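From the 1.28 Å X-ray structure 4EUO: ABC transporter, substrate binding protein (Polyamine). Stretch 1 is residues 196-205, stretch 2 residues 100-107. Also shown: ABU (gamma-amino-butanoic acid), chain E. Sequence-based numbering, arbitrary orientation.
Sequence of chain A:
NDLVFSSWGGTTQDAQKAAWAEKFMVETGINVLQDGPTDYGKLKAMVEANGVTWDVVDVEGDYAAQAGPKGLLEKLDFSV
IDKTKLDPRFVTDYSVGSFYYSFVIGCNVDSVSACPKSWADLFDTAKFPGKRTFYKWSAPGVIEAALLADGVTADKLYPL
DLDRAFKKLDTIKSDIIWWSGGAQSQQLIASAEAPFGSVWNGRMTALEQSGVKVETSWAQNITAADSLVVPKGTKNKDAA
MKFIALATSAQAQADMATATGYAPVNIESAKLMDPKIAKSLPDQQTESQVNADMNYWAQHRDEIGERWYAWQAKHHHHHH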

# COMPACT_ATOMS: atom_id res chain seq x y z
N PHE A 196 -9.17 -8.54 -14.29
CA PHE A 196 -9.08 -7.12 -13.99
C PHE A 196 -9.52 -6.89 -12.56
O PHE A 196 -10.20 -7.72 -11.97
CB PHE A 196 -9.83 -6.23 -15.02
CG PHE A 196 -11.17 -6.75 -15.47
CD1 PHE A 196 -12.24 -6.81 -14.59
CD2 PHE A 196 -11.36 -7.18 -16.78
CE1 PHE A 196 -13.49 -7.31 -15.01
CE2 PHE A 196 -12.62 -7.64 -17.20
CZ PHE A 196 -13.67 -7.70 -16.32
N GLY A 197 -9.08 -5.78 -12.00
CA GLY A 197 -9.44 -5.46 -10.64
C GLY A 197 -8.69 -4.26 -10.15
O GLY A 197 -7.92 -3.64 -10.89
N SER A 198 -8.95 -3.95 -8.88
CA SER A 198 -8.30 -2.82 -8.20
C SER A 198 -7.08 -3.34 -7.47
O SER A 198 -7.21 -4.14 -6.54
CB SER A 198 -9.26 -2.18 -7.22
OG SER A 198 -8.53 -1.16 -6.55
N VAL A 199 -5.90 -2.93 -7.90
CA VAL A 199 -4.65 -3.49 -7.42
C VAL A 199 -3.64 -2.41 -7.10
O VAL A 199 -3.75 -1.27 -7.57
CB VAL A 199 -4.04 -4.45 -8.50
CG1 VAL A 199 -4.98 -5.64 -8.75
CG2 VAL A 199 -3.80 -3.71 -9.81
N TRP A 200 -2.61 -2.77 -6.32
CA TRP A 200 -1.52 -1.85 -6.01
C TRP A 200 -0.75 -1.59 -7.29
O TRP A 200 -0.36 -2.55 -7.98
CB TRP A 200 -0.61 -2.47 -4.95
CG TRP A 200 -1.21 -2.65 -3.60
CD1 TRP A 200 -2.05 -1.79 -2.95
CD2 TRP A 200 -0.90 -3.69 -2.66
NE1 TRP A 200 -2.32 -2.26 -1.67
CE2 TRP A 200 -1.61 -3.41 -1.47
CE3 TRP A 200 -0.10 -4.84 -2.72
CZ2 TRP A 200 -1.55 -4.25 -0.35
CZ3 TRP A 200 0.01 -5.64 -1.59
CH2 TRP A 200 -0.73 -5.36 -0.43
N ASN A 201 -0.48 -0.31 -7.63
CA ASN A 201 0.09 -0.02 -8.94
C ASN A 201 1.42 -0.69 -9.20
O ASN A 201 1.67 -1.17 -10.32
CB ASN A 201 0.15 1.48 -9.18
CG ASN A 201 1.22 2.19 -8.38
OD1 ASN A 201 1.05 2.48 -7.18
ND2 ASN A 201 2.38 2.42 -9.01
N GLY A 202 2.27 -0.74 -8.20
CA GLY A 202 3.60 -1.30 -8.35
C GLY A 202 3.57 -2.78 -8.64
O GLY A 202 4.50 -3.31 -9.27
N ARG A 203 2.49 -3.48 -8.26
CA ARG A 203 2.40 -4.91 -8.58
C ARG A 203 2.21 -5.11 -10.08
O ARG A 203 2.67 -6.13 -10.61
CB ARG A 203 1.26 -5.54 -7.80
CG ARG A 203 1.51 -5.54 -6.30
CD ARG A 203 2.55 -6.60 -5.92
NE ARG A 203 2.98 -6.43 -4.53
CZ ARG A 203 3.65 -7.35 -3.84
NH1 ARG A 203 3.91 -8.53 -4.38
NH2 ARG A 203 3.98 -7.13 -2.57
N MET A 204 1.59 -4.14 -10.76
CA MET A 204 1.44 -4.20 -12.22
C MET A 204 2.78 -3.84 -12.87
O MET A 204 3.18 -4.52 -13.83
CB MET A 204 0.33 -3.25 -12.69
CG MET A 204 -1.05 -3.60 -12.13
SD MET A 204 -1.63 -5.28 -12.50
CE MET A 204 -1.18 -6.19 -10.96
N THR A 205 3.51 -2.85 -12.33
CA THR A 205 4.85 -2.54 -12.83
C THR A 205 5.71 -3.80 -12.74
O THR A 205 6.43 -4.13 -13.70
CB THR A 205 5.48 -1.44 -11.97
OG1 THR A 205 4.69 -0.26 -12.17
CG2 THR A 205 6.93 -1.15 -12.35
N ABU E . 0.22 -1.45 1.32
CD ABU E . 0.76 -1.38 -0.05
CB ABU E . 1.63 -2.57 -0.36
CG ABU E . 2.18 -2.44 -1.74
C ABU E . 2.97 -3.62 -2.26
O ABU E . 3.15 -3.71 -3.57
OXT ABU E . 3.35 -4.61 -1.49
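Stretch 2, residues 100-107: YYSFVIGC

Pairing two β-strands is an exercise in bookkeeping: every peptide NH and carbonyl directed at the neighbor needs a partner, and where one strand ends a side chain can take over the backbone's role. Stretch 2 shows how this is done. Residues 100-107 are extended throughout and run antiparallel to strand 196-200, with 152° between the N-to-C directions and an axial approach of 4.4 Å. Cys107 thus lies across from Phe196, Ile105 from Ser198 and Phe103 from Trp200.

The hydrogen bonds come in reciprocal pairs at every second residue. Gly106 N donates to Gly197 O at 3.0 Å, and Gly197 N returns a longer bond to Gly106 O at 3.2 Å. Two residues on, Val104 N reaches Val199 O and Val199 N reaches Val104 O, both at 3.0 Å and both nearly straight. The same four carbonyls also receive CA-H...O contacts: Phe103 CA lies 3.3 Å from Val199 O, and Phe196 CA 3.1 Å from Gly106 O.

The next pair breaks the pattern without leaving a polar group unpaid. Asn201 N still donates to Ser102 O at 2.9 Å, but the return bond, from Ser102 N, goes to the side-chain oxygen Asn201 OD1 at 3.0 Å and 168°. The backbone carbonyl Asn201 O instead accepts within the helical turn, from Thr205 N at 3.2 Å. Asn201 ND2 is satisfied elsewhere in the structure.

Side chains divide between the two faces. Val199 CG2 and Val104 CG2 pack at 4.1 Å. Gly106, on the same face, has no room for a β-carbon: an ideal CB would fall 2.7 Å from Met204 SD, a clash, and 3.0 Å from Val199 CG2. Met204 SD already lies 4.1 Å from Gly106 CA. On the face of Ser198 and Ile105, Trp200 CD1 approaches Phe103 CE1 to 3.3 Å, the two rings meeting obliquely. Trp200 CD1 also lies 3.7 Å from Tyr101 CE1.

In this polyamine-type binding protein the same accounting extends to the bound gamma-amino-butanoic acid. Arg203 satisfies its carboxylate, NE donating to ABU O at 2.9 Å and NH2 to ABU OXT at 2.8 Å. The amino end is served through water 1, which accepts from ABU N at 3.0 Å and from Trp200 NE1 at 2.9 Å, and is hydrogen-bonded to Tyr101 OH at 2.7 Å. Between these ends, ABU CD lies over a face of each of the Trp200 and Tyr101 rings.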

# COMPACT_ATOMS: atom_id res chain seq x y z
N TYR A 100 4.57 6.04 -1.56
CA TYR A 100 3.26 6.56 -1.93
C TYR A 100 2.77 5.75 -3.10
O TYR A 100 3.54 5.47 -4.04
CB TYR A 100 3.43 8.05 -2.23
CG TYR A 100 2.19 8.82 -2.58
CD1 TYR A 100 1.40 9.40 -1.60
CD2 TYR A 100 1.87 9.10 -3.91
CE1 TYR A 100 0.31 10.21 -1.92
CE2 TYR A 100 0.76 9.89 -4.25
CZ TYR A 100 0.01 10.46 -3.24
OH TYR A 100 -1.03 11.31 -3.55
N TYR A 101 1.51 5.31 -3.07
CA TYR A 101 1.03 4.40 -4.11
C TYR A 101 -0.39 4.71 -4.49
O TYR A 101 -1.06 5.50 -3.82
CB TYR A 101 1.13 2.94 -3.61
CG TYR A 101 0.21 2.57 -2.46
CD1 TYR A 101 -1.05 2.04 -2.70
CD2 TYR A 101 0.62 2.73 -1.14
CE1 TYR A 101 -1.89 1.69 -1.65
CE2 TYR A 101 -0.22 2.39 -0.08
CZ TYR A 101 -1.47 1.86 -0.34
OH TYR A 101 -2.30 1.47 0.68
N SER A 102 -0.88 3.99 -5.51
CA SER A 102 -2.27 4.09 -5.91
C SER A 102 -2.89 2.72 -6.07
O SER A 102 -2.19 1.78 -6.47
CB SER A 102 -2.39 4.74 -7.28
OG SER A 102 -2.00 6.09 -7.20
N PHE A 103 -4.19 2.63 -5.83
CA PHE A 103 -4.99 1.54 -6.33
C PHE A 103 -5.40 1.96 -7.75
O PHE A 103 -5.90 3.08 -7.95
CB PHE A 103 -6.25 1.31 -5.51
CG PHE A 103 -5.93 0.71 -4.18
CD1 PHE A 103 -5.64 -0.64 -4.06
CD2 PHE A 103 -5.90 1.50 -3.05
CE1 PHE A 103 -5.32 -1.19 -2.81
CE2 PHE A 103 -5.57 0.95 -1.81
CZ PHE A 103 -5.32 -0.40 -1.69
N VAL A 104 -5.14 1.10 -8.71
CA VAL A 104 -5.44 1.31 -10.13
C VAL A 104 -6.21 0.14 -10.66
O VAL A 104 -6.31 -0.92 -10.02
CB VAL A 104 -4.12 1.46 -10.93
CG1 VAL A 104 -3.35 2.69 -10.46
CG2 VAL A 104 -3.25 0.21 -10.79
N ILE A 105 -6.74 0.30 -11.88
CA ILE A 105 -7.47 -0.79 -12.50
C ILE A 105 -6.52 -1.53 -13.41
O ILE A 105 -6.21 -1.07 -14.53
CB ILE A 105 -8.73 -0.29 -13.23
CG1 ILE A 105 -9.62 0.51 -12.26
CG2 ILE A 105 -9.49 -1.49 -13.81
CD1 ILE A 105 -10.84 1.20 -12.94
N GLY A 106 -5.99 -2.65 -12.91
CA GLY A 106 -5.09 -3.50 -13.69
C GLY A 106 -5.88 -4.45 -14.55
O GLY A 106 -7.00 -4.85 -14.19
N CYS A 107 -5.30 -4.81 -15.72
CA CYS A 107 -6.03 -5.63 -16.64
C CYS A 107 -5.12 -6.53 -17.47
O CYS A 107 -4.17 -6.06 -18.09
CB CYS A 107 -6.88 -4.74 -17.54
SG CYS A 107 -7.87 -5.64 -18.75
O HOH W 1 -2.77 -1.18 0.99